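Local coordinates for protein EmGH1 (Erythrobacter marinus, PDB 5Z87) that probably hydrolyses beta-glucosidic bonds as a member of glycoside hydrolase family 3, at residues 64-69 with 87-92; 156-161 with 410-415; 482-487 with 504-509; 641-646 with 717-722. All coordinates share one frame; numbering follows the deposited sequence.

Contact 1: 64-69 with 87-92; sequences NCPRAA and HGIGGV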
loop_
_atom_site.group_PDB
_atom_site.type_symbol
_atom_site.label_atom_id
_atom_site.label_comp_id
_atom_site.label_asym_id
_atom_site.label_seq_id
_atom_site.Cartn_x
_atom_site.Cartn_y
_atom_site.Cartn_z
ATOM N N ASN A 64 -25.491 -24.292 10.019
ATOM C CA ASN A 64 -26.140 -22.988 9.973
ATOM C C ASN A 64 -25.948 -22.264 11.299
ATOM O O ASN A 64 -26.003 -22.889 12.363
ATOM C CB ASN A 64 -27.635 -23.137 9.677
ATOM C CG ASN A 64 -27.901 -24.006 8.460
ATOM O OD1 ASN A 64 -27.191 -23.909 7.468
ATOM N ND2 ASN A 64 -28.926 -24.860 8.532
ATOM N N CYS A 65 -25.726 -20.945 11.235
ATOM C CA CYS A 65 -25.596 -20.104 12.429
ATOM C C CYS A 65 -26.212 -18.730 12.190
ATOM O O CYS A 65 -25.504 -17.756 11.899
ATOM C CB CYS A 65 -24.130 -19.961 12.839
ATOM S SG CYS A 65 -23.884 -19.099 14.413
ATOM N N PRO A 66 -27.534 -18.608 12.318
ATOM C CA PRO A 66 -28.179 -17.294 12.189
ATOM C C PRO A 66 -28.027 -16.492 13.474
ATOM O O PRO A 66 -27.510 -16.968 14.485
ATOM C CB PRO A 66 -29.653 -17.643 11.942
ATOM C CG PRO A 66 -29.845 -18.891 12.778
ATOM C CD PRO A 66 -28.518 -19.667 12.636
ATOM N N ARG A 67 -28.498 -15.252 13.413
ATOM C CA ARG A 67 -28.593 -14.447 14.618
ATOM C C ARG A 67 -29.631 -15.042 15.560
ATOM O O ARG A 67 -30.679 -15.534 15.130
ATOM C CB ARG A 67 -28.950 -13.004 14.274
ATOM C CG ARG A 67 -28.178 -11.994 15.097
ATOM C CD ARG A 67 -28.472 -10.573 14.665
ATOM N NE ARG A 67 -27.558 -10.168 13.608
ATOM C CZ ARG A 67 -26.379 -9.593 13.825
ATOM N NH1 ARG A 67 -25.596 -9.276 12.792
ATOM N NH2 ARG A 67 -25.990 -9.346 15.074
ATOM N N ALA A 68 -29.332 -14.983 16.858
ATOM C CA ALA A 68 -30.155 -15.644 17.864
ATOM C C ALA A 68 -31.581 -15.107 17.920
ATOM O O ALA A 68 -32.513 -15.870 18.206
ATOM C CB ALA A 68 -29.505 -15.499 19.237
ATOM N N ALA A 69 -31.774 -13.811 17.650
ATOM C CA ALA A 69 -32.984 -13.119 18.094
ATOM C C ALA A 69 -34.260 -13.783 17.579
ATOM O O ALA A 69 -35.230 -13.932 18.329
ATOM C CB ALA A 69 -32.936 -11.652 17.659
ATOM N N HIS A 87 -34.528 -30.115 12.882
ATOM C CA HIS A 87 -33.431 -30.968 13.324
ATOM C C HIS A 87 -32.426 -30.226 14.194
ATOM O O HIS A 87 -31.293 -30.687 14.357
ATOM C CB HIS A 87 -32.729 -31.584 12.121
ATOM C CG HIS A 87 -33.673 -32.009 11.045
ATOM N ND1 HIS A 87 -34.561 -33.052 11.210
ATOM C CD2 HIS A 87 -33.893 -31.516 9.803
ATOM C CE1 HIS A 87 -35.276 -33.193 10.107
ATOM N NE2 HIS A 87 -34.897 -32.269 9.241
ATOM N N GLY A 88 -32.810 -29.092 14.764
ATOM C CA GLY A 88 -31.848 -28.355 15.560
ATOM C C GLY A 88 -31.087 -27.340 14.728
ATOM O O GLY A 88 -31.592 -26.870 13.702
ATOM N N ILE A 89 -29.871 -27.000 15.151
ATOM C CA ILE A 89 -29.168 -25.857 14.586
ATOM C C ILE A 89 -27.698 -25.978 14.949
ATOM O O ILE A 89 -27.347 -26.490 16.015
ATOM C CB ILE A 89 -29.803 -24.528 15.083
ATOM C CG1 ILE A 89 -29.380 -23.342 14.210
ATOM C CG2 ILE A 89 -29.499 -24.270 16.560
ATOM C CD1 ILE A 89 -30.336 -22.168 14.298
ATOM N N GLY A 90 -26.834 -25.531 14.044
ATOM C CA GLY A 90 -25.418 -25.444 14.343
ATOM C C GLY A 90 -25.106 -24.473 15.464
ATOM O O GLY A 90 -24.544 -24.854 16.494
ATOM N N GLY A 91 -25.457 -23.202 15.273
ATOM C CA GLY A 91 -25.218 -22.207 16.297
ATOM C C GLY A 91 -26.175 -21.048 16.149
ATOM O O GLY A 91 -26.934 -20.952 15.182
ATOM N N VAL A 92 -26.144 -20.168 17.144
ATOM C CA VAL A 92 -26.767 -18.859 17.038
ATOM C C VAL A 92 -25.723 -17.838 17.449
ATOM O O VAL A 92 -24.776 -18.133 18.186
ATOM C CB VAL A 92 -28.042 -18.693 17.901
ATOM C CG1 VAL A 92 -29.174 -19.536 17.357
ATOM C CG2 VAL A 92 -27.758 -18.995 19.374
#

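Contact 2: 156-161 with 410-415; sequences DMVRQV and RRMAEE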
loop_
_atom_site.group_PDB
_atom_site.type_symbol
_atom_site.label_atom_id
_atom_site.label_comp_id
_atom_site.label_asym_id
_atom_site.label_seq_id
_atom_site.Cartn_x
_atom_site.Cartn_y
_atom_site.Cartn_z
ATOM N N ASP A 156 0.841 -12.374 30.878
ATOM C CA ASP A 156 0.304 -13.046 32.058
ATOM C C ASP A 156 -0.998 -12.399 32.508
ATOM O O ASP A 156 -1.949 -13.095 32.887
ATOM C CB ASP A 156 1.334 -13.038 33.194
ATOM C CG ASP A 156 1.754 -11.617 33.614
ATOM O OD1 ASP A 156 1.714 -10.678 32.787
ATOM O OD2 ASP A 156 2.130 -11.439 34.785
ATOM N N MET A 157 -1.079 -11.070 32.451
ATOM C CA MET A 157 -2.337 -10.439 32.827
ATOM C C MET A 157 -3.385 -10.565 31.730
ATOM O O MET A 157 -4.588 -10.588 32.028
ATOM C CB MET A 157 -2.098 -8.977 33.186
ATOM C CG MET A 157 -1.341 -8.796 34.496
ATOM S SD MET A 157 -1.075 -7.051 34.880
ATOM C CE MET A 157 -2.749 -6.411 34.869
ATOM N N VAL A 158 -2.950 -10.645 30.465
ATOM C CA VAL A 158 -3.881 -10.890 29.363
ATOM C C VAL A 158 -4.628 -12.201 29.584
ATOM O O VAL A 158 -5.854 -12.272 29.428
ATOM C CB VAL A 158 -3.134 -10.891 28.015
ATOM C CG1 VAL A 158 -4.049 -11.369 26.904
ATOM C CG2 VAL A 158 -2.584 -9.505 27.698
ATOM N N ARG A 159 -3.891 -13.258 29.954
ATOM C CA ARG A 159 -4.508 -14.556 30.213
ATOM C C ARG A 159 -5.568 -14.458 31.311
ATOM O O ARG A 159 -6.665 -15.016 31.179
ATOM C CB ARG A 159 -3.430 -15.575 30.586
ATOM C CG ARG A 159 -3.945 -17.000 30.668
ATOM C CD ARG A 159 -3.103 -17.880 31.584
ATOM N NE ARG A 159 -3.115 -17.413 32.974
ATOM C CZ ARG A 159 -4.147 -17.523 33.818
ATOM N NH1 ARG A 159 -5.294 -18.088 33.433
ATOM N NH2 ARG A 159 -4.036 -17.052 35.057
ATOM N N GLN A 160 -5.262 -13.726 32.387
ATOM C CA GLN A 160 -6.226 -13.509 33.466
ATOM C C GLN A 160 -7.452 -12.746 32.980
ATOM O O GLN A 160 -8.584 -13.060 33.372
ATOM C CB GLN A 160 -5.572 -12.734 34.611
ATOM C CG GLN A 160 -4.477 -13.459 35.341
ATOM C CD GLN A 160 -3.712 -12.523 36.255
ATOM O OE1 GLN A 160 -2.492 -12.581 36.333
ATOM N NE2 GLN A 160 -4.430 -11.640 36.940
ATOM N N VAL A 161 -7.246 -11.723 32.149
ATOM C CA VAL A 161 -8.376 -10.929 31.676
ATOM C C VAL A 161 -9.356 -11.802 30.911
ATOM O O VAL A 161 -10.583 -11.669 31.054
ATOM C CB VAL A 161 -7.887 -9.752 30.819
ATOM C CG1 VAL A 161 -8.981 -9.327 29.829
ATOM C CG2 VAL A 161 -7.503 -8.597 31.714
ATOM N N ARG A 410 -8.992 -2.387 36.324
ATOM C CA ARG A 410 -8.211 -1.235 36.762
ATOM C C ARG A 410 -6.714 -1.500 36.634
ATOM O O ARG A 410 -5.970 -0.686 36.064
ATOM C CB ARG A 410 -8.583 -0.885 38.202
ATOM C CG ARG A 410 -7.580 -0.028 38.925
ATOM C CD ARG A 410 -8.045 1.399 38.930
ATOM N NE ARG A 410 -8.395 1.872 40.267
ATOM C CZ ARG A 410 -7.719 2.823 40.907
ATOM N NH1 ARG A 410 -6.660 3.389 40.321
ATOM N NH2 ARG A 410 -8.103 3.215 42.119
ATOM N N ARG A 411 -6.251 -2.650 37.143
ATOM C CA ARG A 411 -4.822 -2.948 37.095
ATOM C C ARG A 411 -4.311 -3.070 35.659
ATOM O O ARG A 411 -3.165 -2.693 35.371
ATOM C CB ARG A 411 -4.520 -4.225 37.880
ATOM C CG ARG A 411 -4.287 -3.997 39.373
ATOM C CD ARG A 411 -3.426 -5.103 39.991
ATOM N NE ARG A 411 -3.832 -6.446 39.559
ATOM C CZ ARG A 411 -3.006 -7.378 39.074
ATOM N NH1 ARG A 411 -1.701 -7.126 38.959
ATOM N NH2 ARG A 411 -3.485 -8.571 38.708
ATOM N N MET A 412 -5.133 -3.593 34.745
ATOM C CA MET A 412 -4.692 -3.714 33.361
ATOM C C MET A 412 -4.457 -2.333 32.753
ATOM O O MET A 412 -3.420 -2.088 32.126
ATOM C CB MET A 412 -5.709 -4.509 32.546
ATOM C CG MET A 412 -5.221 -4.887 31.146
ATOM S SD MET A 412 -3.658 -5.812 31.122
ATOM C CE MET A 412 -4.178 -7.432 30.635
ATOM N N ALA A 413 -5.397 -1.404 32.971
ATOM C CA ALA A 413 -5.215 -0.036 32.500
ATOM C C ALA A 413 -3.943 0.594 33.070
ATOM O O ALA A 413 -3.176 1.231 32.332
ATOM C CB ALA A 413 -6.443 0.802 32.851
ATOM N N GLU A 414 -3.687 0.401 34.372
ATOM C CA GLU A 414 -2.467 0.925 34.996
ATOM C C GLU A 414 -1.197 0.394 34.327
ATOM O O GLU A 414 -0.157 1.069 34.345
ATOM C CB GLU A 414 -2.450 0.597 36.505
ATOM C CG GLU A 414 -3.596 1.281 37.295
ATOM C CD GLU A 414 -3.626 0.953 38.800
ATOM O OE1 GLU A 414 -3.027 -0.058 39.228
ATOM O OE2 GLU A 414 -4.262 1.726 39.556
ATOM N N GLU A 415 -1.250 -0.808 33.743
ATOM C CA GLU A 415 -0.084 -1.374 33.074
ATOM C C GLU A 415 0.016 -0.962 31.610
ATOM O O GLU A 415 1.072 -1.154 31.001
ATOM C CB GLU A 415 -0.098 -2.910 33.145
ATOM C CG GLU A 415 -0.017 -3.510 34.536
ATOM C CD GLU A 415 1.401 -3.559 35.076
ATOM O OE1 GLU A 415 2.344 -3.750 34.280
ATOM O OE2 GLU A 415 1.574 -3.400 36.302
#

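Contact 3: 482-487 with 504-509; sequences GCAITA and VQADPA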
loop_
_atom_site.group_PDB
_atom_site.type_symbol
_atom_site.label_atom_id
_atom_site.label_comp_id
_atom_site.label_asym_id
_atom_site.label_seq_id
_atom_site.Cartn_x
_atom_site.Cartn_y
_atom_site.Cartn_z
ATOM N N GLY A 482 -14.773 21.945 25.986
ATOM C CA GLY A 482 -13.626 22.232 25.144
ATOM C C GLY A 482 -14.011 22.258 23.680
ATOM O O GLY A 482 -14.059 23.326 23.065
ATOM N N CYS A 483 -14.286 21.079 23.117
ATOM C CA CYS A 483 -14.866 20.944 21.785
ATOM C C CYS A 483 -15.495 19.561 21.678
ATOM O O CYS A 483 -15.247 18.677 22.504
ATOM C CB CYS A 483 -13.826 21.149 20.678
ATOM S SG CYS A 483 -12.582 19.813 20.583
ATOM N N ALA A 484 -16.320 19.392 20.652
ATOM C CA ALA A 484 -16.929 18.113 20.322
ATOM C C ALA A 484 -16.241 17.526 19.097
ATOM O O ALA A 484 -15.811 18.257 18.200
ATOM C CB ALA A 484 -18.433 18.262 20.053
ATOM N N ILE A 485 -16.132 16.195 19.072
ATOM C CA ILE A 485 -15.633 15.478 17.901
ATOM C C ILE A 485 -16.809 15.205 16.974
ATOM O O ILE A 485 -16.830 15.630 15.809
ATOM C CB ILE A 485 -14.917 14.177 18.310
ATOM C CG1 ILE A 485 -13.613 14.500 19.050
ATOM C CG2 ILE A 485 -14.674 13.284 17.097
ATOM C CD1 ILE A 485 -12.961 13.307 19.716
ATOM N N THR A 486 -17.813 14.520 17.498
ATOM C CA THR A 486 -19.026 14.224 16.757
ATOM C C THR A 486 -20.193 14.987 17.368
ATOM O O THR A 486 -20.244 15.205 18.581
ATOM C CB THR A 486 -19.292 12.721 16.754
ATOM O OG1 THR A 486 -18.913 12.171 18.024
ATOM C CG2 THR A 486 -18.455 12.067 15.666
ATOM N N ALA A 487 -21.116 15.420 16.514
ATOM C CA ALA A 487 -22.229 16.235 16.981
ATOM C C ALA A 487 -23.211 15.389 17.780
ATOM O O ALA A 487 -23.502 14.242 17.428
ATOM C CB ALA A 487 -22.933 16.905 15.806
ATOM N N VAL A 504 -22.477 12.416 12.624
ATOM C CA VAL A 504 -22.090 13.610 11.879
ATOM C C VAL A 504 -20.974 14.330 12.636
ATOM O O VAL A 504 -20.902 14.289 13.867
ATOM C CB VAL A 504 -23.292 14.551 11.630
ATOM C CG1 VAL A 504 -24.500 13.753 11.182
ATOM C CG2 VAL A 504 -23.642 15.312 12.871
ATOM N N GLN A 505 -20.079 14.974 11.891
ATOM C CA GLN A 505 -18.961 15.654 12.528
ATOM C C GLN A 505 -19.435 16.906 13.265
ATOM O O GLN A 505 -20.398 17.560 12.865
ATOM C CB GLN A 505 -17.901 16.017 11.491
ATOM C CG GLN A 505 -16.560 16.385 12.098
ATOM C CD GLN A 505 -15.509 16.663 11.044
ATOM O OE1 GLN A 505 -15.723 16.391 9.868
ATOM N NE2 GLN A 505 -14.370 17.211 11.459
ATOM N N ALA A 506 -18.751 17.237 14.352
ATOM C CA ALA A 506 -19.167 18.374 15.160
ATOM C C ALA A 506 -18.999 19.679 14.392
ATOM O O ALA A 506 -18.125 19.812 13.527
ATOM C CB ALA A 506 -18.373 18.430 16.461
ATOM N N ASP A 507 -19.857 20.650 14.716
ATOM C CA ASP A 507 -19.861 21.920 13.991
ATOM C C ASP A 507 -18.661 22.774 14.399
ATOM O O ASP A 507 -18.439 22.992 15.596
ATOM C CB ASP A 507 -21.164 22.675 14.242
ATOM C CG ASP A 507 -21.157 24.060 13.627
ATOM O OD1 ASP A 507 -20.720 24.201 12.467
ATOM O OD2 ASP A 507 -21.579 25.016 14.307
ATOM N N PRO A 508 -17.859 23.253 13.442
ATOM C CA PRO A 508 -16.698 24.081 13.810
ATOM C C PRO A 508 -17.057 25.360 14.551
ATOM O O PRO A 508 -16.356 25.710 15.508
ATOM C CB PRO A 508 -16.045 24.378 12.456
ATOM C CG PRO A 508 -16.479 23.261 11.575
ATOM C CD PRO A 508 -17.867 22.917 12.009
ATOM N N ALA A 509 -18.120 26.068 14.145
ATOM C CA ALA A 509 -18.455 27.334 14.805
ATOM C C ALA A 509 -18.881 27.111 16.249
ATOM O O ALA A 509 -18.467 27.856 17.147
ATOM C CB ALA A 509 -19.552 28.074 14.040
HETATM O O HOH W 1 -14.627 16.962 14.869
#

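Contact 4: 641-646 with 717-722; sequences YQKPTG and SRARPI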
loop_
_atom_site.group_PDB
_atom_site.type_symbol
_atom_site.label_atom_id
_atom_site.label_comp_id
_atom_site.label_asym_id
_atom_site.label_seq_id
_atom_site.Cartn_x
_atom_site.Cartn_y
_atom_site.Cartn_z
ATOM N N TYR A 641 9.523 -3.295 11.061
ATOM C CA TYR A 641 10.307 -4.406 10.514
ATOM C C TYR A 641 10.392 -4.298 8.998
ATOM O O TYR A 641 10.057 -5.250 8.280
ATOM C CB TYR A 641 9.746 -5.784 10.942
ATOM C CG TYR A 641 8.244 -5.884 10.841
ATOM C CD1 TYR A 641 7.427 -5.377 11.854
ATOM C CD2 TYR A 641 7.633 -6.470 9.734
ATOM C CE1 TYR A 641 6.056 -5.446 11.760
ATOM C CE2 TYR A 641 6.252 -6.539 9.629
ATOM C CZ TYR A 641 5.468 -6.033 10.648
ATOM O OH TYR A 641 4.091 -6.105 10.572
ATOM N N GLN A 642 10.838 -3.133 8.511
ATOM C CA GLN A 642 10.997 -2.918 7.082
ATOM C C GLN A 642 12.071 -3.845 6.529
ATOM O O GLN A 642 12.997 -4.248 7.232
ATOM C CB GLN A 642 11.378 -1.461 6.792
ATOM C CG GLN A 642 10.334 -0.426 7.216
ATOM C CD GLN A 642 9.108 -0.466 6.332
ATOM O OE1 GLN A 642 9.217 -0.506 5.109
ATOM N NE2 GLN A 642 7.925 -0.486 6.948
ATOM N N LYS A 643 11.945 -4.169 5.243
ATOM C CA LYS A 643 13.042 -4.754 4.488
ATOM C C LYS A 643 14.164 -3.722 4.425
ATOM O O LYS A 643 13.911 -2.552 4.721
ATOM C CB LYS A 643 12.553 -5.154 3.094
ATOM C CG LYS A 643 11.443 -6.191 3.096
ATOM C CD LYS A 643 11.889 -7.449 3.829
ATOM C CE LYS A 643 10.968 -8.626 3.523
ATOM N NZ LYS A 643 11.116 -8.965 2.089
ATOM N N PRO A 644 15.399 -4.085 4.055
ATOM C CA PRO A 644 16.455 -3.058 3.940
ATOM C C PRO A 644 16.102 -1.924 3.004
ATOM O O PRO A 644 16.630 -0.817 3.165
ATOM C CB PRO A 644 17.657 -3.838 3.410
ATOM C CG PRO A 644 17.406 -5.260 3.847
ATOM C CD PRO A 644 15.917 -5.446 3.813
ATOM N N THR A 645 15.217 -2.148 2.039
ATOM C CA THR A 645 14.818 -1.102 1.117
ATOM C C THR A 645 13.512 -0.424 1.506
ATOM O O THR A 645 13.103 0.518 0.831
ATOM C CB THR A 645 14.672 -1.693 -0.282
ATOM O OG1 THR A 645 13.846 -2.869 -0.212
ATOM C CG2 THR A 645 16.031 -2.050 -0.841
ATOM N N GLY A 646 12.827 -0.911 2.541
ATOM C CA GLY A 646 11.476 -0.443 2.801
ATOM C C GLY A 646 11.427 1.045 3.086
ATOM O O GLY A 646 10.571 1.762 2.568
ATOM N N SER A 717 18.346 -16.118 2.026
ATOM C CA SER A 717 17.990 -16.516 0.663
ATOM C C SER A 717 16.874 -15.642 0.100
ATOM O O SER A 717 16.775 -15.471 -1.125
ATOM C CB SER A 717 17.598 -18.000 0.626
ATOM O OG SER A 717 16.622 -18.320 1.618
ATOM N N ARG A 718 16.031 -15.091 0.976
ATOM C CA ARG A 718 15.123 -13.992 0.675
ATOM C C ARG A 718 15.383 -12.838 1.636
ATOM O O ARG A 718 15.697 -13.055 2.813
ATOM C CB ARG A 718 13.672 -14.435 0.773
ATOM C CG ARG A 718 13.339 -15.420 -0.307
ATOM C CD ARG A 718 11.899 -15.458 -0.620
ATOM N NE ARG A 718 11.639 -16.436 -1.660
ATOM C CZ ARG A 718 10.589 -16.411 -2.471
ATOM N NH1 ARG A 718 9.682 -15.429 -2.385
ATOM N NH2 ARG A 718 10.453 -17.379 -3.369
ATOM N N ALA A 719 15.264 -11.613 1.129
ATOM C CA ALA A 719 15.557 -10.435 1.937
ATOM C C ALA A 719 14.650 -10.377 3.164
ATOM O O ALA A 719 13.434 -10.533 3.057
ATOM C CB ALA A 719 15.384 -9.183 1.094
ATOM N N ARG A 720 15.242 -10.137 4.323
ATOM C CA ARG A 720 14.533 -10.151 5.591
ATOM C C ARG A 720 14.588 -8.777 6.244
ATOM O O ARG A 720 15.414 -7.935 5.869
ATOM C CB ARG A 720 15.141 -11.211 6.520
ATOM C CG ARG A 720 14.915 -12.616 5.998
ATOM C CD ARG A 720 15.362 -13.658 6.971
ATOM N NE ARG A 720 14.738 -13.529 8.290
ATOM C CZ ARG A 720 14.965 -14.383 9.288
ATOM N NH1 ARG A 720 15.788 -15.409 9.098
ATOM N NH2 ARG A 720 14.390 -14.208 10.473
ATOM N N PRO A 721 13.725 -8.513 7.225
ATOM C CA PRO A 721 13.665 -7.164 7.798
ATOM C C PRO A 721 14.981 -6.757 8.442
ATOM O O PRO A 721 15.814 -7.589 8.809
ATOM C CB PRO A 721 12.543 -7.267 8.841
ATOM C CG PRO A 721 11.678 -8.344 8.326
ATOM C CD PRO A 721 12.649 -9.365 7.767
ATOM N N ILE A 722 15.166 -5.440 8.564
ATOM C CA ILE A 722 16.359 -4.923 9.226
ATOM C C ILE A 722 16.353 -5.225 10.718
ATOM O O ILE A 722 17.412 -5.170 11.352
ATOM C CB ILE A 722 16.503 -3.405 8.993
ATOM C CG1 ILE A 722 15.350 -2.652 9.662
ATOM C CG2 ILE A 722 16.539 -3.096 7.519
ATOM C CD1 ILE A 722 15.384 -1.152 9.407
#

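Contact 1: 64-69 with 87-92
Pro66 and Ile89 meet tip to tip, and Ala68 packs on Val92, inside the TIM-barrel-like N-terminal domain of this family 3 glycoside hydrolase. The short strand 64-65 runs past the start of strand 91-93, an outermost strand of the parallel sheet counted here, and the two are joined by Gly91 N donating to Asn64 O at 3.0 Å. The bond is fairly straight (153° at the hydrogen). Glycines suit both positions here: a side chain on Gly90 would run into Asn64 O, and one on Gly91 would crowd Cys65 SG. That sulfur, anti to its own backbone N (chi1 -173°), reaches the Gly91 peptide, 3.5 Å from Gly91 C. Ile89 likewise carries CG1 anti to the backbone N (chi1 -163°), and CD1 at the end of that branch touches Pro66 CD at 3.5 Å. The proline offers a compact apolar edge with no N-H to satisfy. Farther along, Val92 packs on Ala68 through CB, 3.7 Å from Ala68 CA, with CG2 3.9 Å from Ala68 CB. An alanine is small enough to let the first residues of helix 68-73 come this close to the strand. Val92 also packs on Met111 of helix 101-116, and the backbones of Pro66 and Ala68 bond to that of Tyr93, a residue lining the ligand pocket. Between the segments the backbones touch by C-H...O contacts, Cys65 CA lying 3.2 Å from Gly91 O and Val92 CA 3.3 Å from Pro66 O.

Contact 2: 156-161 with 410-415
Met412 and Met157 interlock between two helices that run nearly antiparallel, their segment axes 150° apart and 10.9 Å from each other at closest approach. The tight part is apolar. Met412 CE rests against the backbone of helix 155-171, 3.4 Å from Val158 N, and is surrounded there by Met157 CB, Val158 CG2 and Val161 CG2, the last at 3.7 Å. Two flexible thioethers fit this spacing because each can bend to follow the other helix: Met157 turns at its end (chi3 56°), which brings CE to 3.7 Å from Met412 CA, while its SD rests on Glu415 CG at 3.7 Å. Toward the solvent side the contact is looser. There Met157 CE lies over one face of the Arg411 guanidinium, off toward its rim, and Gln160 NE2 approaches the guanidinium edge, 3.7 Å from Arg411 NH2, with the two planes only 25° apart. Glu415 turns its carboxylate to Arg154, Lys730 and Gln704, so its aliphatic part alone serves Met157. An alanine in place of Met157 would probably open a gap beside Met412 CA and leave the Arg411 guanidinium and Glu415 CG without their apolar cover. The arrangement is an antiparallel helix pair, joining helix 155-171 of the TIM-barrel-like domain to helix 403-416, which leads into the first strand of the C-terminal alpha/beta domain.

Contact 3: 482-487 with 504-509
A single antiparallel beta bridge between Thr486 and Gln505, a non-hydrogen-bonded pair, pinches together the two ends of the long connection from strand 476-480 to helix 508-522 in the C-terminal domain. Two backbone bonds flank the pair. Ala487 N reaches Val504 O at 2.9 Å and nearly straight (166°), and Ala506 N reaches Ile485 O at 2.9 Å. Ile485 O also accepts from a water at 2.7 Å; this water in turn takes a long, weak bond from Gln505 NE2, whose side chain stretches out fully beyond CG. Small residues suit the inner side of the bridge: Ala506 CB sits 3.1 Å from Ala484 O, a close fit, and 3.6 Å from Ala484 CB, a spacing that suits alanine. At the outer end Ala487 CB presses on Val504 CG2 at 3.4 Å, tighter than usual, the CG2 branch being held between the backbone N and the carbonyl carbon of its own residue. Thr486 CG2 lies near Val504 O, 3.8 Å away, while its hydroxyl bonds to Asp489 and Asn535. Phe653 of the second subunit packs on both bridged residues, Thr486 and Gln505, so the pair also forms part of the dimer surface. Just beyond, Asp507 is the N-cap of helix 508-522, its OD2 accepting from Arg510 N. The bridge thus shapes the strand-to-helix connection of a beta-alpha-beta crossover, the unit that builds the parallel part of the sheet in this alpha/beta domain.

Contact 4: 641-646 with 717-722
Ile722 N donates to Gln642 O at 2.8 Å (158° at the hydrogen), where two irregular segments of the chain pass each other with their directions 115° apart. The same carbonyl oxygen meets Pro721 CA at 3.0 Å, so it faces the junction of proline and isoleucine. Pro721, lacking an N-H, fits by its ring: CB lies 3.3 Å from Tyr641 O and also touches Tyr641 CB, while the tyrosine hydroxyl reaches away to Glu199 O. Ile722 sends CG2 over Pro644 CA at 3.6 Å, and Pro644 in turn brings CD up to Arg720 O at 3.3 Å. Lys643 starts by pointing away from 717-722, but the bend at chi2 (-57°) turns CD back toward it, CE follows to 3.2 Å from Ala719 O, and NZ bonds that oxygen at 3.0 Å from above the carbonyl plane. The ammonium group also forms a salt bridge with Glu283 of the second subunit; a long flexible cation can serve both. An alanine here would probably leave Glu283 of the second subunit without its positive mate and Ala719 O without the lysine bond. Arg720 has its CB turned away from 641-646, and its guanidinium forms salt bridges with Glu724 and with Asp713, a ligand of a bound magnesium ion. Pro644 and Ala719 also pack on the second subunit. This loop-to-loop crossing joins the C-terminal domain of family 3 to the fibronectin type III-like domain, beside the dimer interface.

How the contacts relate
Contact 1 is the fully buried one, made of one backbone hydrogen bond, C-H...O contacts and apolar side chains within the barrel-like domain; contact 2 is partly buried and joins that domain's helix 155-171 to helix 403-416 through methionines, with Arg411 at its margin. Contacts 3 and 4 rely on loops, and both touch the second subunit. They differ in what they join: 482-487 with 504-509 ties one connection within the C-terminal domain, whereas 641-646 with 717-722 spans two domains and adds a lysine bond. No two contacts touch; 1 and 4 lie on opposite sides of the chain's centre.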